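Local coordinates for cell division control protein Cdc48 (Mycobacterium smegmatis, PDB 5E7P) that probably binds and hydrolyses ATP as a member of the AAA ATPase family, and holds ADP in this crystal form, at residues A[227-238]-A[274-283]; A[397-405]-A[427-435]. One frame throughout, in Å; residues are numbered along the deposited sequence.

Contact 1: residues A[227-238]-A[274-283]; sequences SFDDVKVTHPQA and VGKATMVRAV. With ADP (adenosine-5'-diphosphate), chain C; GOL (glycerol), chain F.
ADP O3B is gripped by Gly-275 N (2.8 Å), Lys-276 N and Lys-276 NZ, in the same loop whose Val-274 O lies at the imidazole edge of His-235. That oxygen is in the ring plane next to CE1, and NE2 is poorly angled for a hydrogen bond to it. A glycerol, probably from the crystallisation liquor, sits alongside: its O1 donates to Gly-275 O, and its bond to His-235 ND1, in which either could be the donor, is doubtfully short. No direct hydrogen bond joins the segments; a water weakly links Phe-228 N to Ala-282 O, and most of the rest is apolar packing. Val-231 points into helix 276-283 and divides its branches. CG1, anti to the backbone N (chi1 159°), touches Met-279 CG, the two side chains crossing at about a right angle, while CG2 reaches Ala-282 CB at 3.6 Å. Met-279 is extended through its first two torsions, which carries SD to Ala-238 CB (3.7 Å); the bend at chi3 turns only CE. At the far end, Phe-228 CD1 meets Val-283 CG2 at 3.9 Å. The short helix 228-232 runs at 140° to helix 276-283; its N-cap is Ser-227, whose OG accepts from Asp-230 N. At the N-terminal end of helix 276-283, the N-H groups of residues 275 to 278 point at the phosphates, Ala-277 N donating to O2B (2.9 Å) and Thr-278 N to O2A (2.9 Å). Lys-276 NZ is also bonded to Gly-270 O, which helps to fix the amine beside the beta-phosphate. A loop wrapped round the phosphates, with the lysine and the helix N-terminus behind it, is the P-loop (Walker A motif) of an AAA nucleotide-binding domain, packed here against the segment leading into helix 237-249.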
loop_
_atom_site.group_PDB
_atom_site.type_symbol
_atom_site.label_atom_id
_atom_site.label_comp_id
_atom_site.label_asym_id
_atom_site.label_seq_id
_atom_site.Cartn_x
_atom_site.Cartn_y
_atom_site.Cartn_z
ATOM N N SER A 227 18.587 12.139 -9.167
ATOM C CA SER A 227 18.431 13.112 -10.245
ATOM C C SER A 227 17.053 13.045 -10.897
ATOM O O SER A 227 16.291 12.105 -10.674
ATOM C CB SER A 227 19.502 12.899 -11.313
ATOM O OG SER A 227 19.240 11.721 -12.054
ATOM N N PHE A 228 16.749 14.050 -11.712
ATOM C CA PHE A 228 15.493 14.098 -12.451
ATOM C C PHE A 228 15.443 13.017 -13.531
ATOM O O PHE A 228 14.387 12.438 -13.793
ATOM C CB PHE A 228 15.293 15.488 -13.066
ATOM C CG PHE A 228 14.134 15.575 -14.020
ATOM C CD1 PHE A 228 12.860 15.200 -13.622
ATOM C CD2 PHE A 228 14.316 16.047 -15.309
ATOM C CE1 PHE A 228 11.792 15.284 -14.496
ATOM C CE2 PHE A 228 13.252 16.136 -16.188
ATOM C CZ PHE A 228 11.988 15.753 -15.780
ATOM N N ASP A 229 16.589 12.748 -14.152
ATOM C CA ASP A 229 16.681 11.705 -15.167
ATOM C C ASP A 229 16.414 10.330 -14.556
ATOM O O ASP A 229 15.741 9.494 -15.159
ATOM C CB ASP A 229 18.053 11.726 -15.853
ATOM C CG ASP A 229 18.228 12.915 -16.790
ATOM O OD1 ASP A 229 17.212 13.441 -17.294
ATOM O OD2 ASP A 229 19.388 13.319 -17.029
ATOM N N ASP A 230 16.945 10.105 -13.359
ATOM C CA ASP A 230 16.754 8.844 -12.647
ATOM C C ASP A 230 15.288 8.610 -12.305
ATOM O O ASP A 230 14.799 7.485 -12.346
ATOM C CB ASP A 230 17.582 8.827 -11.360
ATOM C CG ASP A 230 19.049 8.542 -11.610
ATOM O OD1 ASP A 230 19.346 7.687 -12.472
ATOM O OD2 ASP A 230 19.900 9.170 -10.944
ATOM N N VAL A 231 14.589 9.685 -11.969
ATOM C CA VAL A 231 13.207 9.591 -11.526
ATOM C C VAL A 231 12.242 9.248 -12.659
ATOM O O VAL A 231 11.338 8.430 -12.486
ATOM C CB VAL A 231 12.772 10.895 -10.829
ATOM C CG1 VAL A 231 11.264 11.036 -10.829
ATOM C CG2 VAL A 231 13.327 10.939 -9.415
ATOM N N LYS A 232 12.447 9.857 -13.823
ATOM C CA LYS A 232 11.472 9.758 -14.906
ATOM C C LYS A 232 11.528 8.452 -15.701
ATOM O O LYS A 232 10.686 8.222 -16.569
ATOM C CB LYS A 232 11.564 10.975 -15.835
ATOM C CG LYS A 232 12.811 11.044 -16.703
ATOM C CD LYS A 232 13.020 12.468 -17.215
ATOM C CE LYS A 232 13.956 12.518 -18.415
ATOM N NZ LYS A 232 13.252 12.182 -19.690
ATOM N N VAL A 233 12.498 7.593 -15.402
ATOM C CA VAL A 233 12.585 6.307 -16.091
ATOM C C VAL A 233 11.554 5.299 -15.579
ATOM O O VAL A 233 11.147 4.398 -16.313
ATOM C CB VAL A 233 14.009 5.696 -16.047
ATOM C CG1 VAL A 233 15.021 6.664 -16.644
ATOM C CG2 VAL A 233 14.394 5.316 -14.637
ATOM N N THR A 234 11.130 5.451 -14.327
ATOM C CA THR A 234 10.070 4.609 -13.781
ATOM C C THR A 234 8.847 5.436 -13.402
ATOM O O THR A 234 7.779 4.890 -13.132
ATOM C CB THR A 234 10.533 3.803 -12.554
ATOM O OG1 THR A 234 10.702 4.679 -11.431
ATOM C CG2 THR A 234 11.839 3.081 -12.851
ATOM N N HIS A 235 9.009 6.754 -13.382
ATOM C CA HIS A 235 7.897 7.654 -13.093
ATOM C C HIS A 235 7.740 8.710 -14.182
ATOM O O HIS A 235 8.246 9.828 -14.053
ATOM C CB HIS A 235 8.067 8.310 -11.723
ATOM C CG HIS A 235 7.849 7.373 -10.574
ATOM N ND1 HIS A 235 8.732 7.270 -9.521
ATOM C CD2 HIS A 235 6.849 6.499 -10.314
ATOM C CE1 HIS A 235 8.284 6.370 -8.663
ATOM N NE2 HIS A 235 7.143 5.889 -9.120
ATOM N N PRO A 236 7.023 8.355 -15.259
ATOM C CA PRO A 236 6.807 9.221 -16.425
ATOM C C PRO A 236 6.008 10.470 -16.063
ATOM O O PRO A 236 6.013 11.450 -16.807
ATOM C CB PRO A 236 5.993 8.336 -17.381
ATOM C CG PRO A 236 6.185 6.939 -16.886
ATOM C CD PRO A 236 6.341 7.058 -15.407
ATOM N N GLN A 237 5.323 10.425 -14.927
ATOM C CA GLN A 237 4.525 11.553 -14.465
ATOM C C GLN A 237 5.404 12.733 -14.053
ATOM O O GLN A 237 4.931 13.864 -13.956
ATOM C CB GLN A 237 3.623 11.135 -13.299
ATOM C CG GLN A 237 2.462 10.222 -13.686
ATOM C CD GLN A 237 2.847 8.750 -13.754
ATOM O OE1 GLN A 237 4.001 8.380 -13.532
ATOM N NE2 GLN A 237 1.872 7.903 -14.061
ATOM N N ALA A 238 6.684 12.461 -13.811
ATOM C CA ALA A 238 7.634 13.504 -13.441
ATOM C C ALA A 238 7.848 14.493 -14.586
ATOM O O ALA A 238 8.124 15.672 -14.358
ATOM C CB ALA A 238 8.956 12.889 -13.012
ATOM N N VAL A 274 6.542 4.623 -2.907
ATOM C CA VAL A 274 6.743 4.452 -4.339
ATOM C C VAL A 274 7.758 5.467 -4.869
ATOM O O VAL A 274 8.371 5.256 -5.916
ATOM C CB VAL A 274 5.417 4.553 -5.123
ATOM C CG1 VAL A 274 5.019 6.008 -5.315
ATOM C CG2 VAL A 274 5.541 3.848 -6.465
ATOM N N GLY A 275 7.944 6.560 -4.132
ATOM C CA GLY A 275 8.922 7.570 -4.496
ATOM C C GLY A 275 8.318 8.916 -4.851
ATOM O O GLY A 275 8.844 9.627 -5.706
ATOM N N LYS A 276 7.221 9.275 -4.191
ATOM C CA LYS A 276 6.546 10.540 -4.470
ATOM C C LYS A 276 7.367 11.760 -4.040
ATOM O O LYS A 276 7.513 12.719 -4.797
ATOM C CB LYS A 276 5.170 10.570 -3.808
ATOM C CG LYS A 276 4.225 9.490 -4.295
ATOM C CD LYS A 276 2.880 9.598 -3.593
ATOM C CE LYS A 276 3.015 9.398 -2.098
ATOM N NZ LYS A 276 3.473 8.021 -1.762
ATOM N N ALA A 277 7.896 11.724 -2.823
ATOM C CA ALA A 277 8.660 12.850 -2.295
ATOM C C ALA A 277 9.993 13.001 -3.018
ATOM O O ALA A 277 10.435 14.114 -3.299
ATOM C CB ALA A 277 8.876 12.695 -0.793
ATOM N N THR A 278 10.628 11.874 -3.323
ATOM C CA THR A 278 11.888 11.878 -4.055
ATOM C C THR A 278 11.717 12.479 -5.451
ATOM O O THR A 278 12.578 13.217 -5.932
ATOM C CB THR A 278 12.472 10.454 -4.160
ATOM O OG1 THR A 278 12.768 9.962 -2.846
ATOM C CG2 THR A 278 13.744 10.450 -4.994
ATOM N N MET A 279 10.594 12.169 -6.092
ATOM C CA MET A 279 10.294 12.727 -7.406
ATOM C C MET A 279 10.177 14.248 -7.348
ATOM O O MET A 279 10.687 14.950 -8.220
ATOM C CB MET A 279 9.000 12.134 -7.971
ATOM C CG MET A 279 8.579 12.768 -9.293
ATOM S SD MET A 279 6.983 12.221 -9.921
ATOM C CE MET A 279 5.864 13.102 -8.839
ATOM N N VAL A 280 9.504 14.747 -6.317
ATOM C CA VAL A 280 9.283 16.183 -6.163
ATOM C C VAL A 280 10.597 16.932 -5.956
ATOM O O VAL A 280 10.828 17.979 -6.565
ATOM C CB VAL A 280 8.309 16.491 -5.005
ATOM C CG1 VAL A 280 8.122 17.993 -4.850
ATOM C CG2 VAL A 280 6.968 15.810 -5.243
ATOM N N ARG A 281 11.461 16.387 -5.106
ATOM C CA ARG A 281 12.766 16.991 -4.865
ATOM C C ARG A 281 13.619 16.990 -6.131
ATOM O O ARG A 281 14.330 17.958 -6.417
ATOM C CB ARG A 281 13.492 16.267 -3.730
ATOM C CG ARG A 281 12.687 16.200 -2.442
ATOM C CD ARG A 281 13.520 15.697 -1.273
ATOM N NE ARG A 281 12.712 15.580 -0.062
ATOM C CZ ARG A 281 12.155 14.449 0.363
ATOM N NH1 ARG A 281 12.332 13.322 -0.317
ATOM N NH2 ARG A 281 11.432 14.443 1.476
ATOM N N ALA A 282 13.538 15.902 -6.892
ATOM C CA ALA A 282 14.294 15.777 -8.134
ATOM C C ALA A 282 13.819 16.775 -9.187
ATOM O O ALA A 282 14.629 17.407 -9.868
ATOM C CB ALA A 282 14.203 14.359 -8.668
ATOM N N VAL A 283 12.503 16.910 -9.318
ATOM C CA VAL A 283 11.914 17.822 -10.294
ATOM C C VAL A 283 12.206 19.285 -9.943
ATOM O O VAL A 283 12.430 20.113 -10.825
ATOM C CB VAL A 283 10.388 17.583 -10.437
ATOM C CG1 VAL A 283 9.718 18.714 -11.205
ATOM C CG2 VAL A 283 10.130 16.255 -11.120
HETATM P PB ADP C . 6.868 8.266 -0.975
HETATM O O1B ADP C . 6.219 7.608 0.213
HETATM O O2B ADP C . 7.149 9.732 -0.789
HETATM O O3B ADP C . 6.245 7.928 -2.303
HETATM P PA ADP C . 9.689 8.424 -0.970
HETATM O O1A ADP C . 9.902 8.903 0.444
HETATM O O2A ADP C . 9.684 9.427 -2.095
HETATM O O3A ADP C . 8.321 7.572 -0.977
HETATM O "O5'" ADP C . 10.783 7.291 -1.252
HETATM C "C5'" ADP C . 10.611 6.021 -0.636
HETATM C "C4'" ADP C . 11.950 5.651 -0.018
HETATM O "O4'" ADP C . 12.791 5.101 -1.028
HETATM C "C3'" ADP C . 12.638 6.886 0.542
HETATM O "O3'" ADP C . 13.020 6.657 1.903
HETATM C "C2'" ADP C . 13.870 7.095 -0.315
HETATM O "O2'" ADP C . 15.012 7.315 0.517
HETATM C "C1'" ADP C . 14.028 5.807 -1.104
HETATM N N9 ADP C . 14.324 6.072 -2.532
HETATM C C8 ADP C . 13.447 6.509 -3.456
HETATM N N7 ADP C . 14.046 6.633 -4.669
HETATM C C5 ADP C . 15.333 6.263 -4.525
HETATM C C6 ADP C . 16.526 6.154 -5.398
HETATM N N6 ADP C . 16.462 6.475 -6.712
HETATM N N1 ADP C . 17.685 5.728 -4.844
HETATM C C2 ADP C . 17.769 5.407 -3.540
HETATM N N3 ADP C . 16.727 5.479 -2.694
HETATM C C4 ADP C . 15.508 5.894 -3.115
HETATM C C1 GOL F . 11.491 8.606 -7.377
HETATM O O1 GOL F . 10.250 8.685 -8.047
HETATM C C2 GOL F . 12.007 7.169 -7.398
HETATM O O2 GOL F . 11.884 6.599 -6.117
HETATM C C3 GOL F . 13.474 7.153 -7.802
HETATM O O3 GOL F . 13.594 6.610 -9.095
HETATM O O HOH W 1 17.843 16.552 -10.428
#

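Contact 2: residues A[397-405]-A[427-435]; sequences RRSLLEMLL and VADLAAVVR. With ADP (adenosine-5'-diphosphate), chain C.
Leu-404 packs down on helix 427-435 as a knob in the hole formed by Val-427, Leu-430, Ala-431 and Val-434. Its CB lies 4.3 Å from Val-434 CG2. Chi1 (-71°) puts CG anti to the carbonyl carbon, and chi2 (163°) sends the two methyls to different partners. CD1 settles on the helix backbone, 3.6 Å from Ala-431 N, and also meets Leu-430 CB at 3.8 Å. CD2 touches Ala-431 CB at 4.0 Å and carries on to C2 of the ADP adenine (3.4 Å), so a single leucine serves both the helix packing and the nucleotide pocket. Leu-430 returns the fit, its side chain sitting among Arg-397, Leu-400, Leu-401 and Leu-404. Its CD1 faces Leu-400 CD1 and its CD2 faces Leu-401 CD2, each leucine crossing it at about a right angle. Farther along, Leu-405 CD2 closes on Val-434 CG1 at 3.7 Å. The helix segments pass 10.0 Å apart at 46°, a separation filled by leucine and valine side chains without a hydrogen bond between them. Arg-397 directs its guanidinium out of this interface, with NH2 bonded to Ala-419 O. Helix 415-420 covers another side of helix 394-404 through Leu-401 and Leu-405, and helix 160-169 reaches Val-434; together with helix 456-462, the sequence of helices after strand 385-388 is consistent with the small helical lid of an AAA domain.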
loop_
_atom_site.group_PDB
_atom_site.type_symbol
_atom_site.label_atom_id
_atom_site.label_comp_id
_atom_site.label_asym_id
_atom_site.label_seq_id
_atom_site.Cartn_x
_atom_site.Cartn_y
_atom_site.Cartn_z
ATOM N N ARG A 397 11.361 -2.401 -11.798
ATOM C CA ARG A 397 11.993 -2.879 -10.573
ATOM C C ARG A 397 13.471 -3.202 -10.787
ATOM O O ARG A 397 14.304 -2.926 -9.924
ATOM C CB ARG A 397 11.246 -4.088 -9.996
ATOM C CG ARG A 397 9.849 -3.759 -9.494
ATOM C CD ARG A 397 9.298 -4.835 -8.566
ATOM N NE ARG A 397 9.095 -6.122 -9.227
ATOM C CZ ARG A 397 8.006 -6.443 -9.921
ATOM N NH1 ARG A 397 7.020 -5.569 -10.061
ATOM N NH2 ARG A 397 7.905 -7.638 -10.482
ATOM N N ARG A 398 13.794 -3.782 -11.938
ATOM C CA ARG A 398 15.184 -4.075 -12.261
ATOM C C ARG A 398 15.979 -2.783 -12.423
ATOM O O ARG A 398 17.137 -2.704 -12.012
ATOM C CB ARG A 398 15.295 -4.943 -13.518
ATOM C CG ARG A 398 16.730 -5.183 -13.962
ATOM C CD ARG A 398 16.863 -6.411 -14.835
ATOM N NE ARG A 398 18.259 -6.667 -15.181
ATOM C CZ ARG A 398 18.701 -7.789 -15.742
ATOM N NH1 ARG A 398 17.856 -8.772 -16.022
ATOM N NH2 ARG A 398 19.992 -7.927 -16.016
ATOM N N SER A 399 15.347 -1.772 -13.012
ATOM C CA SER A 399 15.969 -0.457 -13.153
ATOM C C SER A 399 16.280 0.150 -11.788
ATOM O O SER A 399 17.334 0.755 -11.587
ATOM C CB SER A 399 15.065 0.491 -13.946
ATOM O OG SER A 399 14.993 0.121 -15.312
ATOM N N LEU A 400 15.355 -0.017 -10.850
ATOM C CA LEU A 400 15.530 0.511 -9.506
ATOM C C LEU A 400 16.660 -0.198 -8.759
ATOM O O LEU A 400 17.468 0.446 -8.089
ATOM C CB LEU A 400 14.220 0.413 -8.722
ATOM C CG LEU A 400 13.097 1.326 -9.218
ATOM C CD1 LEU A 400 11.793 1.023 -8.500
ATOM C CD2 LEU A 400 13.480 2.789 -9.042
ATOM N N LEU A 401 16.710 -1.522 -8.880
ATOM C CA LEU A 401 17.727 -2.318 -8.197
ATOM C C LEU A 401 19.129 -1.947 -8.662
ATOM O O LEU A 401 20.031 -1.759 -7.847
ATOM C CB LEU A 401 17.473 -3.814 -8.396
ATOM C CG LEU A 401 16.282 -4.387 -7.627
ATOM C CD1 LEU A 401 15.952 -5.798 -8.100
ATOM C CD2 LEU A 401 16.559 -4.374 -6.131
ATOM N N GLU A 402 19.304 -1.836 -9.975
ATOM C CA GLU A 402 20.582 -1.415 -10.542
ATOM C C GLU A 402 20.976 -0.027 -10.040
ATOM O O GLU A 402 22.139 0.221 -9.727
ATOM C CB GLU A 402 20.530 -1.448 -12.072
ATOM C CG GLU A 402 20.599 -2.854 -12.644
ATOM C CD GLU A 402 20.167 -2.931 -14.092
ATOM O OE1 GLU A 402 19.983 -1.864 -14.718
ATOM O OE2 GLU A 402 20.008 -4.061 -14.601
ATOM N N MET A 403 19.996 0.863 -9.952
ATOM C CA MET A 403 20.215 2.197 -9.405
ATOM C C MET A 403 20.628 2.142 -7.931
ATOM O O MET A 403 21.537 2.857 -7.499
ATOM C CB MET A 403 18.947 3.034 -9.563
ATOM C CG MET A 403 19.088 4.469 -9.097
ATOM S SD MET A 403 17.568 5.412 -9.318
ATOM C CE MET A 403 17.210 5.105 -11.047
ATOM N N LEU A 404 19.954 1.285 -7.166
ATOM C CA LEU A 404 20.237 1.129 -5.740
ATOM C C LEU A 404 21.599 0.486 -5.483
ATOM O O LEU A 404 22.135 0.569 -4.379
ATOM C CB LEU A 404 19.140 0.298 -5.063
ATOM C CG LEU A 404 17.776 0.967 -4.888
ATOM C CD1 LEU A 404 16.697 -0.064 -4.606
ATOM C CD2 LEU A 404 17.836 1.995 -3.775
ATOM N N LEU A 405 22.156 -0.153 -6.505
ATOM C CA LEU A 405 23.391 -0.911 -6.334
ATOM C C LEU A 405 24.615 -0.247 -6.962
ATOM O O LEU A 405 25.671 -0.868 -7.077
ATOM C CB LEU A 405 23.211 -2.336 -6.865
ATOM C CG LEU A 405 22.285 -3.187 -5.994
ATOM C CD1 LEU A 405 21.728 -4.370 -6.765
ATOM C CD2 LEU A 405 23.029 -3.654 -4.750
ATOM N N VAL A 427 10.153 1.037 -4.416
ATOM C CA VAL A 427 11.574 1.338 -4.272
ATOM C C VAL A 427 12.018 1.298 -2.806
ATOM O O VAL A 427 13.137 0.872 -2.495
ATOM C CB VAL A 427 11.950 2.694 -4.934
ATOM C CG1 VAL A 427 11.139 3.844 -4.340
ATOM C CG2 VAL A 427 13.446 2.958 -4.811
ATOM N N ALA A 428 11.129 1.719 -1.910
ATOM C CA ALA A 428 11.410 1.701 -0.479
ATOM C C ALA A 428 11.701 0.279 -0.018
ATOM O O ALA A 428 12.655 0.036 0.722
ATOM C CB ALA A 428 10.243 2.287 0.301
ATOM N N ASP A 429 10.873 -0.658 -0.471
ATOM C CA ASP A 429 11.041 -2.066 -0.135
ATOM C C ASP A 429 12.320 -2.615 -0.750
ATOM O O ASP A 429 13.084 -3.315 -0.086
ATOM C CB ASP A 429 9.844 -2.878 -0.631
ATOM C CG ASP A 429 8.524 -2.352 -0.107
ATOM O OD1 ASP A 429 8.487 -1.884 1.052
ATOM O OD2 ASP A 429 7.523 -2.412 -0.853
ATOM N N LEU A 430 12.541 -2.291 -2.022
ATOM C CA LEU A 430 13.724 -2.741 -2.748
ATOM C C LEU A 430 14.997 -2.221 -2.090
ATOM O O LEU A 430 16.006 -2.927 -2.021
ATOM C CB LEU A 430 13.656 -2.289 -4.208
ATOM C CG LEU A 430 12.509 -2.871 -5.037
ATOM C CD1 LEU A 430 12.348 -2.121 -6.349
ATOM C CD2 LEU A 430 12.737 -4.357 -5.294
ATOM N N ALA A 431 14.939 -0.986 -1.601
ATOM C CA ALA A 431 16.053 -0.406 -0.862
ATOM C C ALA A 431 16.308 -1.209 0.409
ATOM O O ALA A 431 17.452 -1.518 0.739
ATOM C CB ALA A 431 15.774 1.049 -0.527
ATOM N N ALA A 432 15.232 -1.555 1.110
ATOM C CA ALA A 432 15.328 -2.375 2.315
ATOM C C ALA A 432 15.853 -3.769 1.983
ATOM O O ALA A 432 16.612 -4.358 2.752
ATOM C CB ALA A 432 13.980 -2.465 3.005
ATOM N N VAL A 433 15.442 -4.292 0.832
ATOM C CA VAL A 433 15.946 -5.574 0.349
ATOM C C VAL A 433 17.460 -5.522 0.183
ATOM O O VAL A 433 18.172 -6.436 0.596
ATOM C CB VAL A 433 15.285 -5.972 -0.990
ATOM C CG1 VAL A 433 16.056 -7.098 -1.662
ATOM C CG2 VAL A 433 13.830 -6.374 -0.769
ATOM N N VAL A 434 17.947 -4.432 -0.403
ATOM C CA VAL A 434 19.376 -4.258 -0.641
ATOM C C VAL A 434 20.158 -4.059 0.659
ATOM O O VAL A 434 21.252 -4.605 0.820
ATOM C CB VAL A 434 19.644 -3.098 -1.626
ATOM C CG1 VAL A 434 21.127 -2.779 -1.697
ATOM C CG2 VAL A 434 19.108 -3.444 -3.008
ATOM N N ARG A 435 19.594 -3.291 1.588
ATOM C CA ARG A 435 20.232 -3.086 2.887
ATOM C C ARG A 435 20.392 -4.407 3.629
ATOM O O ARG A 435 21.432 -4.664 4.239
ATOM C CB ARG A 435 19.448 -2.090 3.747
ATOM C CG ARG A 435 19.424 -0.672 3.196
ATOM C CD ARG A 435 19.078 0.348 4.272
ATOM N NE ARG A 435 17.818 0.042 4.939
ATOM C CZ ARG A 435 16.625 0.418 4.490
ATOM N NH1 ARG A 435 16.529 1.112 3.364
ATOM N NH2 ARG A 435 15.529 0.096 5.165
HETATM P PB ADP C . 6.868 8.266 -0.975
HETATM O O1B ADP C . 6.219 7.608 0.213
HETATM O O2B ADP C . 7.149 9.732 -0.789
HETATM O O3B ADP C . 6.245 7.928 -2.303
HETATM P PA ADP C . 9.689 8.424 -0.970
HETATM O O1A ADP C . 9.902 8.903 0.444
HETATM O O2A ADP C . 9.684 9.427 -2.095
HETATM O O3A ADP C . 8.321 7.572 -0.977
HETATM O "O5'" ADP C . 10.783 7.291 -1.252
HETATM C "C5'" ADP C . 10.611 6.021 -0.636
HETATM C "C4'" ADP C . 11.950 5.651 -0.018
HETATM O "O4'" ADP C . 12.791 5.101 -1.028
HETATM C "C3'" ADP C . 12.638 6.886 0.542
HETATM O "O3'" ADP C . 13.020 6.657 1.903
HETATM C "C2'" ADP C . 13.870 7.095 -0.315
HETATM O "O2'" ADP C . 15.012 7.315 0.517
HETATM C "C1'" ADP C . 14.028 5.807 -1.104
HETATM N N9 ADP C . 14.324 6.072 -2.532
HETATM C C8 ADP C . 13.447 6.509 -3.456
HETATM N N7 ADP C . 14.046 6.633 -4.669
HETATM C C5 ADP C . 15.333 6.263 -4.525
HETATM C C6 ADP C . 16.526 6.154 -5.398
HETATM N N6 ADP C . 16.462 6.475 -6.712
HETATM N N1 ADP C . 17.685 5.728 -4.844
HETATM C C2 ADP C . 17.769 5.407 -3.540
HETATM N N3 ADP C . 16.727 5.479 -2.694
HETATM C C4 ADP C . 15.508 5.894 -3.115
#

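How the contacts relate
Contacts 1 and 2 lie about 15 Å apart between centres and share one ADP. Contact 1 holds the diphosphate end through its P-loop, whereas contact 2 supplies apolar side chains round the adenine and ribose: Val-427 CG1 lies 3.6 Å from C8, and Ala-428 packs on the sugar. The two also touch directly. Val-274 O meets Val-427 CG1 at 3.5 Å beside the nucleotide, and Asp-230 O meets Met-403 CE at 3.6 Å. Asp-230 further forms a salt bridge with Arg-406, just after 397-405. Segment 227-238 touches both the phosphate-binding helix 276-283 and helix 394-404, so it spans from the P-loop helix to the adenine-side helix.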